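Local coordinates for protein eukaryotic translation initiation factor 2A (Schizosaccharomyces pombe, PDB 3WJ9) that probably directs codon-dependent binding of initiator methionyl-tRNA to 40S ribosomal subunits for a small number of specific mRNAs, and is represented here by its beta-propeller part, at residues Asn75-Gly80 with Trp91-Lys96; Ser82-Tyr87 with Cys134-Ala139; Cys275-Ser280 with Leu315-Asn320; Asn320-Leu325 with Asp340-Met345. All blocks are in the same frame, centred on the assembly; numbering follows the deposited sequence.

Contact 1: residues Asn75-Gly80 with Trp91-Lys96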
loop_
_atom_site.group_PDB
_atom_site.type_symbol
_atom_site.label_atom_id
_atom_site.label_comp_id
_atom_site.label_asym_id
_atom_site.label_seq_id
_atom_site.Cartn_x
_atom_site.Cartn_y
_atom_site.Cartn_z
ATOM N N ASN A 75 -14.083 2.132 -18.046
ATOM C CA ASN A 75 -12.690 2.308 -18.454
ATOM C C ASN A 75 -11.734 2.503 -17.279
ATOM O O ASN A 75 -10.671 3.100 -17.433
ATOM C CB ASN A 75 -12.567 3.498 -19.410
ATOM C CG ASN A 75 -13.613 3.476 -20.508
ATOM O OD1 ASN A 75 -13.832 2.452 -21.154
ATOM N ND2 ASN A 75 -14.272 4.610 -20.717
ATOM N N THR A 76 -12.116 2.002 -16.108
ATOM C CA THR A 76 -11.301 2.161 -14.906
ATOM C C THR A 76 -10.024 1.339 -14.988
ATOM O O THR A 76 -9.971 0.324 -15.678
ATOM C CB THR A 76 -12.068 1.751 -13.634
ATOM O OG1 THR A 76 -12.714 0.492 -13.850
ATOM C CG2 THR A 76 -13.116 2.793 -13.286
ATOM N N TYR A 77 -8.991 1.789 -14.286
ATOM C CA TYR A 77 -7.737 1.051 -14.213
ATOM C C TYR A 77 -7.335 0.835 -12.761
ATOM O O TYR A 77 -6.685 -0.154 -12.428
ATOM C CB TYR A 77 -6.618 1.788 -14.951
ATOM C CG TYR A 77 -6.686 1.712 -16.460
ATOM C CD1 TYR A 77 -7.764 2.239 -17.157
ATOM C CD2 TYR A 77 -5.666 1.116 -17.187
ATOM C CE1 TYR A 77 -7.828 2.171 -18.535
ATOM C CE2 TYR A 77 -5.720 1.043 -18.565
ATOM C CZ TYR A 77 -6.804 1.574 -19.233
ATOM O OH TYR A 77 -6.863 1.504 -20.607
ATOM N N GLU A 78 -7.715 1.777 -11.902
ATOM C CA GLU A 78 -7.325 1.728 -10.498
ATOM C C GLU A 78 -8.503 1.997 -9.565
ATOM O O GLU A 78 -9.422 2.745 -9.900
ATOM C CB GLU A 78 -6.199 2.731 -10.222
ATOM C CG GLU A 78 -5.095 2.722 -11.270
ATOM C CD GLU A 78 -3.731 2.418 -10.690
ATOM O OE1 GLU A 78 -3.666 1.951 -9.534
ATOM O OE2 GLU A 78 -2.724 2.635 -11.396
ATOM N N LEU A 79 -8.468 1.370 -8.393
ATOM C CA LEU A 79 -9.519 1.519 -7.393
ATOM C C LEU A 79 -8.890 1.718 -6.017
ATOM O O LEU A 79 -7.771 1.268 -5.771
ATOM C CB LEU A 79 -10.442 0.296 -7.395
ATOM C CG LEU A 79 -11.127 -0.083 -8.713
ATOM C CD1 LEU A 79 -11.778 -1.454 -8.608
ATOM C CD2 LEU A 79 -12.156 0.962 -9.116
ATOM N N GLY A 80 -9.604 2.395 -5.123
ATOM C CA GLY A 80 -9.081 2.661 -3.795
ATOM C C GLY A 80 -10.148 2.979 -2.767
ATOM O O GLY A 80 -11.008 3.827 -2.990
ATOM N N TRP A 91 -9.832 5.691 -10.847
ATOM C CA TRP A 91 -9.019 6.302 -11.899
ATOM C C TRP A 91 -9.422 5.764 -13.269
ATOM O O TRP A 91 -9.363 4.559 -13.512
ATOM C CB TRP A 91 -7.524 6.038 -11.657
ATOM C CG TRP A 91 -6.582 6.732 -12.633
ATOM C CD1 TRP A 91 -5.917 7.899 -12.430
ATOM C CD2 TRP A 91 -6.196 6.278 -13.939
ATOM N NE1 TRP A 91 -5.156 8.217 -13.524
ATOM C CE2 TRP A 91 -5.305 7.234 -14.468
ATOM C CE3 TRP A 91 -6.519 5.164 -14.715
ATOM C CZ2 TRP A 91 -4.736 7.110 -15.733
ATOM C CZ3 TRP A 91 -5.951 5.040 -15.974
ATOM C CH2 TRP A 91 -5.070 6.008 -16.469
ATOM N N GLU A 92 -9.841 6.658 -14.157
ATOM C CA GLU A 92 -10.059 6.299 -15.555
ATOM C C GLU A 92 -8.910 6.854 -16.387
ATOM O O GLU A 92 -8.120 7.660 -15.896
ATOM C CB GLU A 92 -11.394 6.843 -16.067
ATOM C CG GLU A 92 -12.611 6.386 -15.284
ATOM C CD GLU A 92 -13.902 6.965 -15.834
ATOM O OE1 GLU A 92 -14.978 6.661 -15.276
ATOM O OE2 GLU A 92 -13.842 7.721 -16.826
ATOM N N ARG A 93 -8.811 6.427 -17.640
ATOM C CA ARG A 93 -7.800 6.978 -18.534
ATOM C C ARG A 93 -8.229 8.379 -18.961
ATOM O O ARG A 93 -9.364 8.576 -19.391
ATOM C CB ARG A 93 -7.588 6.071 -19.750
ATOM C CG ARG A 93 -6.433 6.503 -20.642
ATOM C CD ARG A 93 -6.254 5.587 -21.844
ATOM N NE ARG A 93 -5.856 4.232 -21.466
ATOM C CZ ARG A 93 -4.601 3.856 -21.237
ATOM N NH1 ARG A 93 -3.613 4.733 -21.337
ATOM N NH2 ARG A 93 -4.333 2.601 -20.904
ATOM N N PRO A 94 -7.324 9.362 -18.825
ATOM C CA PRO A 94 -7.628 10.771 -19.105
ATOM C C PRO A 94 -8.054 11.039 -20.548
ATOM O O PRO A 94 -7.787 10.231 -21.435
ATOM C CB PRO A 94 -6.308 11.488 -18.788
ATOM C CG PRO A 94 -5.266 10.426 -18.831
ATOM C CD PRO A 94 -5.941 9.185 -18.351
ATOM N N GLY A 95 -8.715 12.174 -20.764
ATOM C CA GLY A 95 -9.191 12.550 -22.083
ATOM C C GLY A 95 -9.853 13.916 -22.114
ATOM O O GLY A 95 -9.837 14.646 -21.122
ATOM N N LYS A 96 -10.441 14.260 -23.257
ATOM C CA LYS A 96 -11.073 15.564 -23.443
ATOM C C LYS A 96 -12.541 15.442 -23.868
ATOM O O LYS A 96 -12.898 14.551 -24.637
ATOM C CB LYS A 96 -10.301 16.386 -24.477
ATOM C CG LYS A 96 -8.805 16.484 -24.212
ATOM C CD LYS A 96 -8.492 17.565 -23.190
ATOM C CE LYS A 96 -7.011 17.599 -22.849
ATOM N NZ LYS A 96 -6.768 17.591 -21.378
#
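Trp91 faces two residues of the opposite strand at once. Its N-H bonds to Glu78 O (3.1 Å), while its own O accepts from Tyr77 N at 2.9 Å. With Tyr77 and Glu78 both set against the single Trp91, the backbone forms a classic beta bulge, and Tyr77 supplies its bent first position. The Trp91 side chain leaves with CG anti to the backbone N (chi1 -175°), and its six-membered ring turns an edge to the face of the Tyr77 ring. The stack is offset edge-to-face, with centroids 5.3 Å apart and planes at 84°. CZ3 does the touching, 3.4 Å from Tyr77 CG, and CE3 lies against Tyr77 CB. Behind this, Trp91 CB rests 3.8 Å from Glu78 CB, while the indole N-H makes a weak bond to Asn124 O. All of this belongs to the hairpin of strands 76-81 and 87-92, the first two strands of a four-stranded propeller blade within the WD 1 repeat. Glu92 adds little: its CG approaches Thr76 CG2 at 4.1 Å. Thr76 also meets Ala52 of the preceding blade. Arg93, where the chain leaves the strand, reaches back to the hydroxyl of Tyr77. A bend at chi3 (-65°) swings NE round, and the guanidinium takes Tyr77 OH side-on within its own plane, NH2 at 2.8 Å and NE at 3.0 Å from that one oxygen. The guanidinium stands nearly perpendicular to the phenol ring, and both N-H groups donate to the hydroxyl oxygen.

Contact 2: residues Ser82-Tyr87 with Cys134-Ala139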
loop_
_atom_site.group_PDB
_atom_site.type_symbol
_atom_site.label_atom_id
_atom_site.label_comp_id
_atom_site.label_asym_id
_atom_site.label_seq_id
_atom_site.Cartn_x
_atom_site.Cartn_y
_atom_site.Cartn_z
ATOM N N SER A 82 -11.236 4.446 0.943
ATOM C CA SER A 82 -10.865 5.311 2.053
ATOM C C SER A 82 -10.786 4.447 3.318
ATOM O O SER A 82 -11.426 3.399 3.376
ATOM C CB SER A 82 -11.880 6.446 2.198
ATOM O OG SER A 82 -13.180 5.936 2.439
ATOM N N PRO A 83 -9.997 4.872 4.326
ATOM C CA PRO A 83 -9.683 4.067 5.516
ATOM C C PRO A 83 -10.875 3.359 6.161
ATOM O O PRO A 83 -10.713 2.248 6.666
ATOM C CB PRO A 83 -9.100 5.102 6.480
ATOM C CG PRO A 83 -8.446 6.078 5.595
ATOM C CD PRO A 83 -9.339 6.188 4.387
ATOM N N LEU A 84 -12.047 3.985 6.144
ATOM C CA LEU A 84 -13.237 3.374 6.727
ATOM C C LEU A 84 -14.183 2.876 5.636
ATOM O O LEU A 84 -15.320 2.489 5.912
ATOM C CB LEU A 84 -13.953 4.366 7.646
ATOM C CG LEU A 84 -13.160 4.835 8.869
ATOM C CD1 LEU A 84 -13.919 5.906 9.632
ATOM C CD2 LEU A 84 -12.831 3.664 9.783
ATOM N N GLY A 85 -13.701 2.893 4.398
ATOM C CA GLY A 85 -14.434 2.336 3.276
ATOM C C GLY A 85 -15.734 3.041 2.944
ATOM O O GLY A 85 -16.589 2.480 2.262
ATOM N N LYS A 86 -15.889 4.269 3.426
ATOM C CA LYS A 86 -17.087 5.045 3.134
ATOM C C LYS A 86 -16.940 5.795 1.815
ATOM O O LYS A 86 -17.891 6.405 1.328
ATOM C CB LYS A 86 -17.390 6.026 4.268
ATOM C CG LYS A 86 -17.927 5.368 5.528
ATOM C CD LYS A 86 -18.178 6.398 6.618
ATOM C CE LYS A 86 -18.835 5.767 7.833
ATOM N NZ LYS A 86 -20.203 5.271 7.517
ATOM N N TYR A 87 -15.742 5.746 1.242
ATOM C CA TYR A 87 -15.500 6.362 -0.056
ATOM C C TYR A 87 -14.593 5.489 -0.919
ATOM O O TYR A 87 -13.676 4.835 -0.418
ATOM C CB TYR A 87 -14.890 7.756 0.114
ATOM C CG TYR A 87 -15.726 8.686 0.961
ATOM C CD1 TYR A 87 -16.844 9.323 0.437
ATOM C CD2 TYR A 87 -15.400 8.924 2.289
ATOM C CE1 TYR A 87 -17.612 10.173 1.213
ATOM C CE2 TYR A 87 -16.160 9.772 3.071
ATOM C CZ TYR A 87 -17.265 10.394 2.530
ATOM O OH TYR A 87 -18.021 11.237 3.309
ATOM N N CYS A 134 -6.869 8.732 9.323
ATOM C CA CYS A 134 -7.376 7.437 9.772
ATOM C C CYS A 134 -8.841 7.495 10.190
ATOM O O CYS A 134 -9.568 6.510 10.055
ATOM C CB CYS A 134 -6.528 6.899 10.925
ATOM S SG CYS A 134 -5.024 6.060 10.392
ATOM N N ASP A 135 -9.277 8.645 10.695
ATOM C CA ASP A 135 -10.681 8.820 11.054
ATOM C C ASP A 135 -11.528 9.158 9.833
ATOM O O ASP A 135 -12.739 9.357 9.948
ATOM C CB ASP A 135 -10.844 9.901 12.130
ATOM C CG ASP A 135 -10.188 11.220 11.753
ATOM O OD1 ASP A 135 -10.118 11.553 10.551
ATOM O OD2 ASP A 135 -9.748 11.936 12.675
ATOM N N GLU A 136 -10.873 9.238 8.675
ATOM C CA GLU A 136 -11.544 9.474 7.400
ATOM C C GLU A 136 -12.302 10.802 7.400
ATOM O O GLU A 136 -13.349 10.926 6.766
ATOM C CB GLU A 136 -12.501 8.320 7.089
ATOM C CG GLU A 136 -12.750 8.053 5.615
ATOM C CD GLU A 136 -13.754 6.938 5.415
ATOM O OE1 GLU A 136 -14.891 7.074 5.913
ATOM O OE2 GLU A 136 -13.413 5.919 4.781
ATOM N N SER A 137 -11.773 11.792 8.113
ATOM C CA SER A 137 -12.423 13.096 8.199
ATOM C C SER A 137 -11.799 14.102 7.237
ATOM O O SER A 137 -12.439 15.080 6.852
ATOM C CB SER A 137 -12.359 13.637 9.631
ATOM O OG SER A 137 -11.019 13.731 10.084
ATOM N N LEU A 138 -10.553 13.859 6.843
ATOM C CA LEU A 138 -9.833 14.799 5.988
ATOM C C LEU A 138 -9.221 14.117 4.766
ATOM O O LEU A 138 -8.689 13.013 4.861
ATOM C CB LEU A 138 -8.739 15.513 6.790
ATOM C CG LEU A 138 -9.181 16.234 8.067
ATOM C CD1 LEU A 138 -7.986 16.830 8.797
ATOM C CD2 LEU A 138 -10.212 17.307 7.754
ATOM N N ALA A 139 -9.308 14.784 3.619
ATOM C CA ALA A 139 -8.731 14.275 2.378
ATOM C C ALA A 139 -7.697 15.256 1.841
ATOM O O ALA A 139 -7.693 16.424 2.224
ATOM C CB ALA A 139 -9.818 14.023 1.347
#
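Glu136 pushes its carboxylate into the loop 82-87, its chain extended beyond CG and CG anti to the backbone N (chi1 -152°). Two backbone N-H groups converge on OE2 from opposite faces of the carboxylate plane: Leu84 N from well above it at 2.7 Å, and Lys86 N at 3.3 Å, on the syn side and fairly straight at 164°. Ser82 OG also donates to OE2, although its modelled distance is too short to be trusted; the same hydroxyl oxygen accepts from Tyr87 N at 2.8 Å, tying the two ends of the loop together. Apolar groups frame the acid. Leu84 crosses it obliquely, with CD1 3.8 Å from Glu136 CB, and the Lys86 chain passes at about a right angle, its NZ remaining 5.8 Å from Glu136 OE1. The Tyr87 ring is tilted 67° to the carboxylate, its CD2 4.1 Å from Glu136 CD. On the other segment, Asp135 OD1 accepts from Ser137 N in an Asx turn, and Pro83 CB meets Cys134 O. The contact is one between neighbouring blades of a beta-propeller: the loop joining the first two strands of one blade, with its type I turn from Ser82 to Gly85, is filled by an acid from the corresponding loop of the next.

Contact 3: residues Cys275-Ser280 with Leu315-Asn320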
loop_
_atom_site.group_PDB
_atom_site.type_symbol
_atom_site.label_atom_id
_atom_site.label_comp_id
_atom_site.label_asym_id
_atom_site.label_seq_id
_atom_site.Cartn_x
_atom_site.Cartn_y
_atom_site.Cartn_z
ATOM N N CYS A 275 10.774 -1.195 5.521
ATOM C CA CYS A 275 9.502 -1.602 6.114
ATOM C C CYS A 275 9.452 -1.399 7.628
ATOM O O CYS A 275 10.369 -1.793 8.348
ATOM C CB CYS A 275 9.226 -3.072 5.784
ATOM S SG CYS A 275 7.566 -3.648 6.207
ATOM N N TRP A 276 8.372 -0.782 8.100
ATOM C CA TRP A 276 8.127 -0.633 9.532
ATOM C C TRP A 276 7.589 -1.932 10.119
ATOM O O TRP A 276 7.336 -2.890 9.393
ATOM C CB TRP A 276 7.133 0.502 9.798
ATOM C CG TRP A 276 7.714 1.877 9.686
ATOM C CD1 TRP A 276 7.714 2.679 8.584
ATOM C CD2 TRP A 276 8.369 2.617 10.723
ATOM N NE1 TRP A 276 8.335 3.872 8.867
ATOM C CE2 TRP A 276 8.745 3.858 10.174
ATOM C CE3 TRP A 276 8.676 2.349 12.060
ATOM C CZ2 TRP A 276 9.413 4.829 10.916
ATOM C CZ3 TRP A 276 9.338 3.315 12.794
ATOM C CH2 TRP A 276 9.699 4.539 12.221
ATOM N N ASN A 277 7.419 -1.963 11.436
ATOM C CA ASN A 277 6.725 -3.072 12.080
ATOM C C ASN A 277 5.313 -2.644 12.452
ATOM O O ASN A 277 5.062 -1.465 12.697
ATOM C CB ASN A 277 7.480 -3.552 13.321
ATOM C CG ASN A 277 7.150 -4.984 13.689
ATOM O OD1 ASN A 277 6.106 -5.512 13.309
ATOM N ND2 ASN A 277 8.047 -5.624 14.432
ATOM N N ALA A 278 4.395 -3.605 12.488
ATOM C CA ALA A 278 2.991 -3.331 12.784
ATOM C C ALA A 278 2.802 -2.621 14.128
ATOM O O ALA A 278 1.938 -1.755 14.260
ATOM C CB ALA A 278 2.191 -4.623 12.753
ATOM N N ASP A 279 3.617 -2.982 15.115
ATOM C CA ASP A 279 3.542 -2.368 16.440
ATOM C C ASP A 279 4.263 -1.019 16.490
ATOM O O ASP A 279 4.339 -0.386 17.546
ATOM C CB ASP A 279 4.122 -3.310 17.501
ATOM C CG ASP A 279 5.536 -3.769 17.175
ATOM O OD1 ASP A 279 6.152 -3.213 16.241
ATOM O OD2 ASP A 279 6.036 -4.684 17.861
ATOM N N SER A 280 4.805 -0.607 15.345
ATOM C CA SER A 280 5.543 0.651 15.201
ATOM C C SER A 280 6.774 0.728 16.106
ATOM O O SER A 280 7.357 1.798 16.276
ATOM C CB SER A 280 4.629 1.848 15.479
ATOM O OG SER A 280 3.443 1.776 14.710
ATOM N N LEU A 315 11.445 -7.581 2.410
ATOM C CA LEU A 315 11.220 -7.817 3.832
ATOM C C LEU A 315 9.767 -7.544 4.205
ATOM O O LEU A 315 9.183 -6.562 3.752
ATOM C CB LEU A 315 12.148 -6.936 4.670
ATOM C CG LEU A 315 12.078 -7.104 6.189
ATOM C CD1 LEU A 315 12.912 -8.290 6.643
ATOM C CD2 LEU A 315 12.527 -5.835 6.883
ATOM N N ILE A 316 9.181 -8.415 5.025
ATOM C CA ILE A 316 7.804 -8.229 5.485
ATOM C C ILE A 316 7.649 -8.598 6.960
ATOM O O ILE A 316 8.106 -9.655 7.394
ATOM C CB ILE A 316 6.799 -9.073 4.659
ATOM C CG1 ILE A 316 6.909 -8.757 3.165
ATOM C CG2 ILE A 316 5.376 -8.829 5.138
ATOM C CD1 ILE A 316 6.037 -9.628 2.284
ATOM N N PHE A 317 7.010 -7.722 7.730
ATOM C CA PHE A 317 6.689 -8.017 9.122
ATOM C C PHE A 317 5.292 -8.623 9.223
ATOM O O PHE A 317 4.385 -8.238 8.484
ATOM C CB PHE A 317 6.777 -6.756 9.986
ATOM C CG PHE A 317 8.184 -6.288 10.246
ATOM C CD1 PHE A 317 8.845 -5.492 9.326
ATOM C CD2 PHE A 317 8.841 -6.638 11.413
ATOM C CE1 PHE A 317 10.132 -5.053 9.564
ATOM C CE2 PHE A 317 10.130 -6.204 11.659
ATOM C CZ PHE A 317 10.778 -5.412 10.731
ATOM N N SER A 318 5.122 -9.577 10.132
ATOM C CA SER A 318 3.809 -10.157 10.391
ATOM C C SER A 318 2.929 -9.133 11.099
ATOM O O SER A 318 3.436 -8.300 11.850
ATOM C CB SER A 318 3.929 -11.428 11.235
ATOM O OG SER A 318 4.494 -11.145 12.505
ATOM N N PRO A 319 1.612 -9.179 10.843
ATOM C CA PRO A 319 0.633 -8.292 11.479
ATOM C C PRO A 319 0.722 -8.292 13.003
ATOM O O PRO A 319 0.477 -7.259 13.629
ATOM C CB PRO A 319 -0.705 -8.873 11.018
ATOM C CG PRO A 319 -0.405 -9.449 9.693
ATOM C CD PRO A 319 0.989 -10.012 9.801
ATOM N N ASN A 320 1.070 -9.432 13.591
ATOM C CA ASN A 320 1.181 -9.530 15.042
ATOM C C ASN A 320 2.545 -9.063 15.544
ATOM O O ASN A 320 2.847 -9.175 16.732
ATOM C CB ASN A 320 0.907 -10.966 15.506
ATOM C CG ASN A 320 2.014 -11.935 15.124
ATOM O OD1 ASN A 320 2.816 -11.666 14.228
ATOM N ND2 ASN A 320 2.058 -13.075 15.804
#
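The stretches through Cys275 and Leu315 run the same way, their directions only 13° apart, and they close up along their length: the CA atoms of Cys275 and Leu315 are 6.8 Å apart, those of Ala278 and Pro319 5.6 Å. No hydrogen bond joins the two segments; side chains make the contact. Phe317 does most of this. With CG anti to the carbonyl carbon (chi1 -73°), its ring meets Asn277 over a face and Cys275 at its edge, and its CD1 also lies close to Trp276 O. Asn277 CB makes a CH-pi contact 4.2 Å from the ring centroid, and the amide follows, tilted 37° to the ring, with ND2 3.3 Å from Phe317 CD2. Cys275 SG lies in the plane of the ring, 3.8 Å from Phe317 CD1, a sulfur-aromatic contact. Strands 271-276 and 314-317 are the first strands of adjacent propeller blades, in the WD 2 and WD 3 repeats, which makes this a blade-to-blade interface. An alanine in place of Phe317 would probably open a gap between the two blades, leaving the Asn277 amide and the Cys275 sulfur without their aromatic neighbour. The polar end of Asn277 is held from elsewhere, since OD1 bonds to Ser321 OG and only weakly to Ala278 N. Beyond it, a type I turn from Asn277 to Ser280 brings Ala278 CB against Pro319 O. At the other end Cys275 CB meets Leu315 CD2 at 4.4 Å, and Leu315 N bonds to Asp273 OD2.

Contact 4: residues Asn320-Leu325 with Asp340-Met345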
loop_
_atom_site.group_PDB
_atom_site.type_symbol
_atom_site.label_atom_id
_atom_site.label_comp_id
_atom_site.label_asym_id
_atom_site.label_seq_id
_atom_site.Cartn_x
_atom_site.Cartn_y
_atom_site.Cartn_z
ATOM N N ASN A 320 1.070 -9.432 13.591
ATOM C CA ASN A 320 1.181 -9.530 15.042
ATOM C C ASN A 320 2.545 -9.063 15.544
ATOM O O ASN A 320 2.847 -9.175 16.732
ATOM C CB ASN A 320 0.907 -10.966 15.506
ATOM C CG ASN A 320 2.014 -11.935 15.124
ATOM O OD1 ASN A 320 2.816 -11.666 14.228
ATOM N ND2 ASN A 320 2.058 -13.075 15.804
ATOM N N SER A 321 3.359 -8.550 14.623
ATOM C CA SER A 321 4.696 -8.043 14.930
ATOM C C SER A 321 5.604 -9.078 15.589
ATOM O O SER A 321 6.583 -8.719 16.242
ATOM C CB SER A 321 4.607 -6.805 15.828
ATOM O OG SER A 321 4.079 -5.698 15.121
ATOM N N ARG A 322 5.288 -10.358 15.416
ATOM C CA ARG A 322 6.111 -11.415 15.990
ATOM C C ARG A 322 7.067 -12.002 14.957
ATOM O O ARG A 322 8.235 -12.252 15.252
ATOM C CB ARG A 322 5.240 -12.528 16.578
ATOM C CG ARG A 322 6.049 -13.634 17.243
ATOM C CD ARG A 322 5.214 -14.871 17.523
ATOM N NE ARG A 322 6.020 -15.943 18.103
ATOM C CZ ARG A 322 5.595 -17.190 18.276
ATOM N NH1 ARG A 322 4.368 -17.532 17.910
ATOM N NH2 ARG A 322 6.400 -18.097 18.813
ATOM N N TYR A 323 6.564 -12.219 13.747
ATOM C CA TYR A 323 7.341 -12.879 12.703
ATOM C C TYR A 323 7.912 -11.897 11.689
ATOM O O TYR A 323 7.309 -10.866 11.395
ATOM C CB TYR A 323 6.481 -13.918 11.983
ATOM C CG TYR A 323 5.797 -14.890 12.915
ATOM C CD1 TYR A 323 6.535 -15.804 13.653
ATOM C CD2 TYR A 323 4.416 -14.897 13.051
ATOM C CE1 TYR A 323 5.919 -16.693 14.507
ATOM C CE2 TYR A 323 3.788 -15.787 13.903
ATOM C CZ TYR A 323 4.546 -16.682 14.629
ATOM O OH TYR A 323 3.930 -17.571 15.480
ATOM N N ILE A 324 9.084 -12.228 11.157
ATOM C CA ILE A 324 9.728 -11.414 10.133
ATOM C C ILE A 324 10.039 -12.259 8.900
ATOM O O ILE A 324 10.708 -13.288 8.996
ATOM C CB ILE A 324 11.022 -10.759 10.663
ATOM C CG1 ILE A 324 10.738 -9.982 11.952
ATOM C CG2 ILE A 324 11.625 -9.846 9.613
ATOM C CD1 ILE A 324 11.959 -9.315 12.552
ATOM N N LEU A 325 9.545 -11.821 7.744
ATOM C CA LEU A 325 9.710 -12.567 6.501
ATOM C C LEU A 325 10.849 -11.995 5.663
ATOM O O LEU A 325 11.049 -10.781 5.620
ATOM C CB LEU A 325 8.399 -12.563 5.705
ATOM C CG LEU A 325 8.275 -13.404 4.431
ATOM C CD1 LEU A 325 6.847 -13.892 4.277
ATOM C CD2 LEU A 325 8.683 -12.611 3.199
ATOM N N ASP A 340 11.860 -14.916 13.913
ATOM C CA ASP A 340 11.032 -14.625 15.080
ATOM C C ASP A 340 11.724 -13.646 16.024
ATOM O O ASP A 340 12.701 -13.996 16.681
ATOM C CB ASP A 340 10.696 -15.926 15.820
ATOM C CG ASP A 340 9.590 -15.758 16.850
ATOM O OD1 ASP A 340 9.549 -14.721 17.543
ATOM O OD2 ASP A 340 8.755 -16.679 16.970
ATOM N N ALA A 341 11.197 -12.427 16.096
ATOM C CA ALA A 341 11.738 -11.398 16.980
ATOM C C ALA A 341 11.677 -11.824 18.444
ATOM O O ALA A 341 12.557 -11.489 19.237
ATOM C CB ALA A 341 10.989 -10.091 16.784
ATOM N N ALA A 342 10.636 -12.570 18.799
ATOM C CA ALA A 342 10.432 -12.980 20.182
ATOM C C ALA A 342 11.378 -14.106 20.620
ATOM O O ALA A 342 11.661 -14.246 21.810
ATOM C CB ALA A 342 8.982 -13.398 20.392
ATOM N N ASN A 343 11.884 -14.884 19.666
ATOM C CA ASN A 343 12.664 -16.081 19.989
ATOM C C ASN A 343 14.185 -15.924 19.794
ATOM O O ASN A 343 14.894 -16.921 19.680
ATOM C CB ASN A 343 12.168 -17.266 19.147
ATOM C CG ASN A 343 12.444 -18.610 19.805
ATOM O OD1 ASN A 343 13.209 -18.698 20.769
ATOM N ND2 ASN A 343 11.853 -19.670 19.258
ATOM N N ASN A 344 14.677 -14.683 19.788
ATOM C CA ASN A 344 16.069 -14.345 19.432
ATOM C C ASN A 344 16.284 -14.609 17.958
ATOM O O ASN A 344 17.114 -15.466 17.619
ATOM C CB ASN A 344 17.109 -15.155 20.223
ATOM C CG ASN A 344 16.832 -15.184 21.689
ATOM O OD1 ASN A 344 16.651 -16.262 22.252
ATOM N ND2 ASN A 344 16.800 -14.014 22.329
HETATM N N MSE A 345 15.441 -14.043 17.108
HETATM C CA MSE A 345 15.684 -14.033 15.683
HETATM C C MSE A 345 15.966 -15.426 15.189
HETATM O O MSE A 345 16.807 -15.581 14.280
HETATM C CB MSE A 345 16.828 -13.083 15.347
HETATM C CG MSE A 345 16.529 -12.286 14.078
HETATM SE SE MSE A 345 14.750 -11.437 14.161
HETATM C CE MSE A 345 14.846 -10.467 12.451
#
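Asp340 and Tyr323 face each other as an antiparallel non-hydrogen-bonded pair, CA atoms 4.7 Å apart, where strand 335-340 ends beside the start of strand 323-327 in the WD 3 blade. Just beyond, Ala341 N bonds to Arg322 O at 3.1 Å. Ile324, Tyr323 and Asp340 are buried, but on two faces. On one, Ile324 CD1 comes within 4.4 Å of Ala341 CB, and its side chain crosses Met345, a selenomethionine, at about a right angle; the modelled distance between their end carbons is too short to rely on. Met345 packs in addition on Ile307 of strand 303-310, in the blade before. The other face carries Tyr323, Asp340 and the Arg322 side chain. Here the contact loosens toward solvent: Arg322 is exposed, as is Ala342, whose CB lies 4.3 Å from Arg322 CG. Arg322 runs out extended from CG to NE and then meets the acid: NE lies 3.1 Å from Asp340 OD2 in a salt bridge, guanidinium and carboxylate planes turned 71° apart. Tyr323 CE1 lies over one face of that guanidinium, toward its rim. The other oxygen, Asp340 OD1, accepts weak bonds from Ala342 N and Asn343 N, where the chain turns. An alanine in place of Asp340 would probably leave Arg322 without its countercharge and the turn without those weak bonds. Met by a positive group at one oxygen and by two weak N-H bonds at the other, Asp340 is likely to stay ionised although buried.

How the contacts relate
Contacts 1 and 4 stay within single blades, WD 1 and WD 3, whereas contacts 2 and 3 join neighbouring blades. Contact 3 is the buried one and works through an aromatic ring, sulfur and amide without a hydrogen bond across; contact 2, also between blades, relies on a buried acid taking backbone N-H groups. Contact 4, furthest from the chain's centre, pairs an exposed arginine with a buried aspartate, and contact 1 likewise ends in an exposed arginine, there gripping a phenol. Contacts 3 and 4 share Asn320 and touch through adjacent strands 314-317 and 323-327, while contacts 1 and 4 lie about 40 Å apart, centre to centre, on opposite sides of the propeller.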